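DynF (Micromonospora chersina, PDB 6UBL) is of unknown function but belongs to the dynemicin biosynthesis pathway, where its beta-barrel fold may serve to bind an enediyne-related intermediate. Local coordinates at the interface of chains A and B. Sequence-based numbering; all coordinates share one arbitrary frame. Chains: chain A/B, DynF.

The interface of chains A and B. Residues chain A 151-153, 180; chain B 8-9, 132, 134, 153, 155.
Two copies of DynF, a beta-barrel protein of the DUF6073 family, meet about a two-fold axis in a dimer that may or may not be the biological one. In this patch the loop 151-153 of chain A lies against strands 129-135 and 154-159 and the N-terminal segment of chain B. A:Glu152 buries most here. Its CG is anti to the backbone N (chi1 -179°) and the chain stays extended, so the carboxylate arrives tip to tip with B:Arg132. That arginine starts from the crowded chi1 position and bends at chi3 (-53°), presenting its guanidinium end-on. B:Arg132 NH1 donates to A:Glu152 OE1 at 2.8 Å, and B:Arg132 NH2 donates to A:Glu152 OE2 at the same distance, both nearly straight. Both oxygens use their syn lone pairs, and the carboxylate and guanidinium planes lie only 11° apart, a nearly flat, two-pronged salt bridge that fixes the rotation of both groups. OE1 also meets a water, which continues to the carbonyl O of B:Phe9. CD1 of B:Ile155 comes tip to tip to the carboxylate, 3.5 Å from A:Glu152 OE2, an apolar neighbour that would probably strengthen the charge pairing. An alanine in place of A:Glu152 would probably cost the dimer this paired bridge and the water link, leaving the charge of B:Arg132 without its partner here. A:Arg151 suits its place by length: extended from CG to NE, it runs alongside B:Leu8, whose CD1 sits over the centre of one guanidinium face, 3.6 Å above the plane. The backbone carbonyl O of A:Arg151 shares a second water with that of B:Leu8. At the two-fold, A:Pro153 and B:Pro153 touch tip to tip, CD to CD at 3.3 Å, a tight contact between compact, rigid rings.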
ATOM      1  N   ARG A 151       9.476  -0.875   1.042  1.00 23.12           N
ATOM      2  CA  ARG A 151       9.220  -0.282  -0.267  1.00 22.74           C
ATOM      3  C   ARG A 151       7.737  -0.075  -0.523  1.00 26.37           C
ATOM      4  O   ARG A 151       7.347   0.894  -1.192  1.00 27.19           O
ATOM      5  CB  ARG A 151       9.800  -1.162  -1.377  1.00 24.29           C
ATOM      6  CG  ARG A 151      11.290  -0.962  -1.607  1.00 23.05           C
ATOM      7  CD  ARG A 151      11.835  -1.759  -2.784  1.00 21.91           C
ATOM      8  NE  ARG A 151      13.222  -1.375  -3.053  1.00 24.97           N
ATOM      9  CZ  ARG A 151      14.059  -2.037  -3.843  1.00 24.68           C
ATOM     10  NH1 ARG A 151      13.658  -3.128  -4.484  1.00 24.71           N
ATOM     11  NH2 ARG A 151      15.295  -1.594  -4.017  1.00 25.29           N
ATOM     12  N   GLU A 152       6.922  -0.979  -0.033  1.00 24.30           N
ATOM     13  CA  GLU A 152       5.485  -0.814  -0.047  1.00 25.11           C
ATOM     14  C   GLU A 152       5.096   0.064   1.131  1.00 23.93           C
ATOM     15  O   GLU A 152       5.432  -0.273   2.276  1.00 24.09           O
ATOM     16  CB  GLU A 152       4.934  -2.219   0.139  1.00 28.50           C
ATOM     17  CG  GLU A 152       3.475  -2.385   0.135  1.00 31.37           C
ATOM     18  CD  GLU A 152       3.128  -3.847   0.276  1.00 29.05           C
ATOM     19  OE1 GLU A 152       3.848  -4.698  -0.299  1.00 26.05           O
ATOM     20  OE2 GLU A 152       2.153  -4.146   0.976  1.00 27.66           O
ATOM     21  N   PRO A 153       4.394   1.175   0.914  1.00 22.54           N
ATOM     22  CA  PRO A 153       4.085   2.058   2.040  1.00 21.51           C
ATOM     23  C   PRO A 153       3.180   1.365   3.049  1.00 22.41           C
ATOM     24  O   PRO A 153       2.265   0.613   2.686  1.00 23.65           O
ATOM     25  CB  PRO A 153       3.385   3.254   1.382  1.00 24.66           C
ATOM     26  CG  PRO A 153       2.830   2.726   0.105  1.00 27.89           C
ATOM     27  CD  PRO A 153       3.780   1.644  -0.341  1.00 24.44           C
ATOM     28  N   PRO A 180       6.395  -6.751   3.531  1.00 20.96           N
ATOM     29  CA  PRO A 180       7.832  -7.058   3.510  1.00 21.12           C
ATOM     30  C   PRO A 180       8.687  -5.944   4.112  1.00 21.02           C
ATOM     31  O   PRO A 180       8.452  -4.757   3.892  1.00 22.47           O
ATOM     32  CB  PRO A 180       8.145  -7.247   2.019  1.00 23.35           C
ATOM     33  CG  PRO A 180       6.818  -7.363   1.323  1.00 25.25           C
ATOM     34  CD  PRO A 180       5.841  -6.592   2.170  1.00 23.55           C
TER
ATOM     35  N   LEU B   8       9.820   1.725  -6.786  1.00 22.54           N
ATOM     36  CA  LEU B   8       9.901   0.272  -6.682  1.00 22.02           C
ATOM     37  C   LEU B   8       8.945  -0.189  -5.591  1.00 23.71           C
ATOM     38  O   LEU B   8       9.136   0.156  -4.419  1.00 25.13           O
ATOM     39  CB  LEU B   8      11.337  -0.134  -6.333  1.00 23.27           C
ATOM     40  CG  LEU B   8      12.395   0.510  -7.223  1.00 24.31           C
ATOM     41  CD1 LEU B   8      13.804   0.111  -6.812  1.00 26.34           C
ATOM     42  CD2 LEU B   8      12.162   0.141  -8.691  1.00 25.85           C
ATOM     43  N   PHE B   9       7.960  -1.014  -5.964  1.00 23.30           N
ATOM     44  CA  PHE B   9       7.006  -1.538  -4.999  1.00 22.47           C
ATOM     45  C   PHE B   9       7.375  -2.923  -4.477  1.00 24.45           C
ATOM     46  O   PHE B   9       6.579  -3.530  -3.755  1.00 28.47           O
ATOM     47  CB  PHE B   9       5.577  -1.547  -5.545  1.00 23.94           C
ATOM     48  CG  PHE B   9       4.979  -0.176  -5.755  1.00 22.13           C
ATOM     49  CD1 PHE B   9       5.121   0.809  -4.799  1.00 23.95           C
ATOM     50  CD2 PHE B   9       4.226   0.098  -6.888  1.00 24.83           C
ATOM     51  CE1 PHE B   9       4.565   2.064  -4.981  1.00 25.56           C
ATOM     52  CE2 PHE B   9       3.664   1.346  -7.077  1.00 25.19           C
ATOM     53  CZ  PHE B   9       3.834   2.327  -6.123  1.00 25.01           C
ATOM     54  N   ARG B 132       0.650 -12.308  -3.578  1.00 22.90           N
ATOM     55  CA  ARG B 132       0.388 -10.880  -3.454  1.00 20.73           C
ATOM     56  C   ARG B 132       1.155 -10.146  -4.536  1.00 22.14           C
ATOM     57  O   ARG B 132       2.188 -10.619  -4.996  1.00 21.40           O
ATOM     58  CB  ARG B 132       0.727 -10.362  -2.062  1.00 23.16           C
ATOM     59  CG  ARG B 132       2.211 -10.331  -1.713  1.00 25.40           C
ATOM     60  CD  ARG B 132       2.395 -10.162  -0.202  1.00 25.05           C
ATOM     61  NE  ARG B 132       1.637  -9.012   0.275  1.00 28.21           N
ATOM     62  CZ  ARG B 132       2.030  -7.751   0.172  1.00 26.52           C
ATOM     63  NH1 ARG B 132       3.202  -7.447  -0.362  1.00 25.81           N
ATOM     64  NH2 ARG B 132       1.249  -6.777   0.621  1.00 27.85           N
ATOM     65  N   ALA B 134       1.949  -5.832  -5.689  1.00 23.31           N
ATOM     66  CA  ALA B 134       1.791  -4.408  -5.415  1.00 21.45           C
ATOM     67  C   ALA B 134       1.948  -3.675  -6.742  1.00 23.25           C
ATOM     68  O   ALA B 134       3.014  -3.751  -7.370  1.00 22.28           O
ATOM     69  CB  ALA B 134       2.841  -3.954  -4.407  1.00 21.17           C
ATOM     70  N   PRO B 153       0.525   1.849  -3.852  1.00 24.24           N
ATOM     71  CA  PRO B 153       0.339   0.678  -4.718  1.00 21.70           C
ATOM     72  C   PRO B 153      -1.002   0.013  -4.443  1.00 22.83           C
ATOM     73  O   PRO B 153      -1.477  -0.037  -3.302  1.00 25.56           O
ATOM     74  CB  PRO B 153       1.503  -0.249  -4.335  1.00 23.15           C
ATOM     75  CG  PRO B 153       1.843   0.128  -2.932  1.00 22.63           C
ATOM     76  CD  PRO B 153       1.552   1.612  -2.814  1.00 26.06           C
ATOM     77  N   ILE B 155      -2.744  -3.177  -3.779  1.00 22.69           N
ATOM     78  CA  ILE B 155      -2.314  -4.463  -3.234  1.00 21.53           C
ATOM     79  C   ILE B 155      -3.338  -5.515  -3.652  1.00 23.51           C
ATOM     80  O   ILE B 155      -4.508  -5.457  -3.243  1.00 24.16           O
ATOM     81  CB  ILE B 155      -2.199  -4.406  -1.703  1.00 23.35           C
ATOM     82  CG1 ILE B 155      -1.169  -3.348  -1.277  1.00 21.89           C
ATOM     83  CG2 ILE B 155      -1.824  -5.773  -1.141  1.00 23.63           C
ATOM     84  CD1 ILE B 155       0.204  -3.523  -1.899  1.00 24.66           C
TER
HETATM   85  O   HOH W   1       6.083  -5.198  -1.704  1.00 25.43           O
HETATM   86  O   HOH W   2       8.991   2.487  -2.606  1.00 32.32           O